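Long-range contact in OBody AM2EP06 (Pyrobaculum aerophilum, PDB 4GN4), which is an engineered OB-fold binding protein, an OBody, which probably uses the former nucleic-acid-binding face of its scaffold to grip a protein partner: residues I82-E87 with E96-E101. Sequence-based numbering, arbitrary orientation. Where two conformers were deposited one is given.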
loop_
_atom_site.group_PDB
_atom_site.type_symbol
_atom_site.label_atom_id
_atom_site.label_comp_id
_atom_site.label_asym_id
_atom_site.label_seq_id
_atom_site.Cartn_x
_atom_site.Cartn_y
_atom_site.Cartn_z
ATOM N N ILE A 82 7.996 4.419 -15.417
ATOM C CA ILE A 82 9.251 5.092 -15.027
ATOM C C ILE A 82 9.770 4.410 -13.741
ATOM O O ILE A 82 9.003 4.216 -12.770
ATOM C CB ILE A 82 9.002 6.567 -14.727
ATOM C CG1 ILE A 82 8.412 7.276 -15.960
ATOM C CG2 ILE A 82 10.354 7.241 -14.302
ATOM C CD1 ILE A 82 9.284 7.248 -17.239
ATOM N N VAL A 83 11.044 4.065 -13.733
ATOM C CA VAL A 83 11.682 3.490 -12.595
ATOM C C VAL A 83 11.898 4.547 -11.501
ATOM O O VAL A 83 12.354 5.673 -11.774
ATOM C CB VAL A 83 13.014 2.849 -12.974
ATOM C CG1 VAL A 83 13.726 2.278 -11.664
ATOM C CG2 VAL A 83 12.795 1.759 -14.090
ATOM N N GLU A 84 11.601 4.172 -10.255
ATOM C CA GLU A 84 11.835 5.031 -9.096
ATOM C C GLU A 84 12.656 4.263 -8.072
ATOM O O GLU A 84 12.201 3.200 -7.651
ATOM C CB GLU A 84 10.487 5.374 -8.453
ATOM C CG GLU A 84 10.592 5.885 -6.991
ATOM C CD GLU A 84 10.784 7.396 -6.842
ATOM O OE1 GLU A 84 10.927 8.109 -7.870
ATOM O OE2 GLU A 84 10.771 7.867 -5.657
ATOM N N ALA A 85 13.822 4.760 -7.662
ATOM C CA ALA A 85 14.648 4.095 -6.679
ATOM C C ALA A 85 14.037 4.370 -5.306
ATOM O O ALA A 85 14.088 5.484 -4.877
ATOM C CB ALA A 85 16.126 4.689 -6.680
ATOM N N SER A 86 13.534 3.380 -4.598
ATOM C CA SER A 86 13.041 3.657 -3.252
ATOM C C SER A 86 13.003 2.383 -2.438
ATOM O O SER A 86 12.682 1.321 -2.987
ATOM C CB SER A 86 11.651 4.301 -3.293
ATOM O OG SER A 86 10.684 3.300 -3.487
ATOM N N GLU A 87 13.285 2.501 -1.136
ATOM C CA GLU A 87 13.247 1.356 -0.202
ATOM C C GLU A 87 11.978 0.520 -0.326
ATOM O O GLU A 87 10.871 1.054 -0.283
ATOM C CB GLU A 87 13.465 1.773 1.266
ATOM C CG GLU A 87 12.630 2.953 1.783
ATOM C CD GLU A 87 12.709 3.115 3.327
ATOM O OE1 GLU A 87 12.800 2.093 4.035
ATOM O OE2 GLU A 87 12.710 4.260 3.821
ATOM N N GLU A 96 10.764 0.619 -7.612
ATOM C CA GLU A 96 9.379 0.449 -8.038
ATOM C C GLU A 96 9.203 1.064 -9.421
ATOM O O GLU A 96 10.110 1.765 -9.925
ATOM C CB GLU A 96 8.377 0.999 -6.985
ATOM C CG GLU A 96 8.878 2.189 -6.344
ATOM C CD GLU A 96 8.152 2.704 -5.059
ATOM O OE1 GLU A 96 8.021 2.102 -3.958
ATOM O OE2 GLU A 96 7.907 3.896 -5.146
ATOM N N ILE A 97 8.073 0.788 -10.052
ATOM C CA ILE A 97 7.789 1.301 -11.363
ATOM C C ILE A 97 6.449 2.037 -11.240
ATOM O O ILE A 97 5.463 1.524 -10.719
ATOM C CB ILE A 97 7.689 0.193 -12.410
ATOM C CG1 ILE A 97 9.078 -0.396 -12.670
ATOM C CG2 ILE A 97 7.076 0.798 -13.734
ATOM C CD1 ILE A 97 8.994 -1.617 -13.688
ATOM N N PHE A 98 6.461 3.295 -11.685
ATOM C CA PHE A 98 5.239 4.087 -11.764
ATOM C C PHE A 98 4.735 3.948 -13.225
ATOM O O PHE A 98 5.370 4.498 -14.135
ATOM C CB PHE A 98 5.621 5.557 -11.521
ATOM C CG PHE A 98 6.138 5.837 -10.105
ATOM C CD1 PHE A 98 5.756 5.019 -9.076
ATOM C CD2 PHE A 98 7.000 6.960 -9.831
ATOM C CE1 PHE A 98 6.162 5.255 -7.745
ATOM C CE2 PHE A 98 7.421 7.243 -8.478
ATOM C CZ PHE A 98 6.996 6.360 -7.435
ATOM N N PRO A 99 3.585 3.275 -13.433
ATOM C CA PRO A 99 3.183 2.838 -14.789
ATOM C C PRO A 99 2.513 3.944 -15.590
ATOM O O PRO A 99 1.813 4.794 -15.042
ATOM C CB PRO A 99 2.158 1.720 -14.510
ATOM C CG PRO A 99 1.507 2.135 -13.175
ATOM C CD PRO A 99 2.685 2.719 -12.390
ATOM N N SER A 100 2.783 3.940 -16.892
ATOM C CA SER A 100 2.011 4.754 -17.810
ATOM C C SER A 100 1.122 3.857 -18.681
ATOM O O SER A 100 0.143 4.336 -19.239
ATOM C CB SER A 100 2.936 5.640 -18.669
ATOM O OG SER A 100 3.672 4.781 -19.527
ATOM N N GLU A 101 1.418 2.568 -18.777
ATOM C CA GLU A 101 0.621 1.643 -19.609
ATOM C C GLU A 101 0.629 0.250 -18.948
ATOM O O GLU A 101 1.685 -0.256 -18.470
ATOM C CB GLU A 101 1.208 1.513 -21.046
ATOM C CG GLU A 101 1.340 2.805 -21.863
ATOM C CD GLU A 101 2.009 2.536 -23.221
ATOM O OE1 GLU A 101 2.124 1.366 -23.675
ATOM O OE2 GLU A 101 2.445 3.498 -23.823
#
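Strands 82-85 and 96-99 run antiparallel with a marked twist, their directions 143° apart and their axes 4.7 Å apart at the closest. Ile-82 and Phe-98 form one hydrogen-bonded pair and Glu-84 and Glu-96 the next, each closed by two nearly straight N-H...O bonds. Phe-98 N lies 2.9 Å from Ile-82 O, in the plane of that carbonyl, whereas Ile-82 N sits above the plane of the Phe-98 carbonyl. Between them Val-83 and Ile-97 make the non-hydrogen-bonded pair. These branched, apolar residues suit both an extended backbone and the buried face, where they pack on Val-22. The hairpin is part of the curled antiparallel sheet of the OB fold, and the chain turns a corner at Ser-100.

The other face carries Ile-82, Glu-84, Glu-96 and Phe-98. Glu-84, with CG anti to the backbone N and the chain bent at chi2, sets CB over one face of the Phe-98 ring, 4.0 Å from the centroid in a CH-pi contact, while CG reaches out beyond the CZ/CE2 rim. An acidic residue can serve here because its CB packs on the ring while the carboxylate, tilted 30° to the ring plane, continues past CE2. A flat ring suits Phe-98's place, taking this CB over its face and also Lys-59 in a cation-pi contact. Glu-96 CG takes the crowded position between the backbone N and the carbonyl carbon (chi1 36°), and the extended chain places OE1 3.0 Å from Ser-86 OG. A long acid fits because its oxygens serve two partners: Gln-88 NE2 hydrogen-bonds OE1, and OE2 forms a salt bridge with a basic side chain of the partner protein.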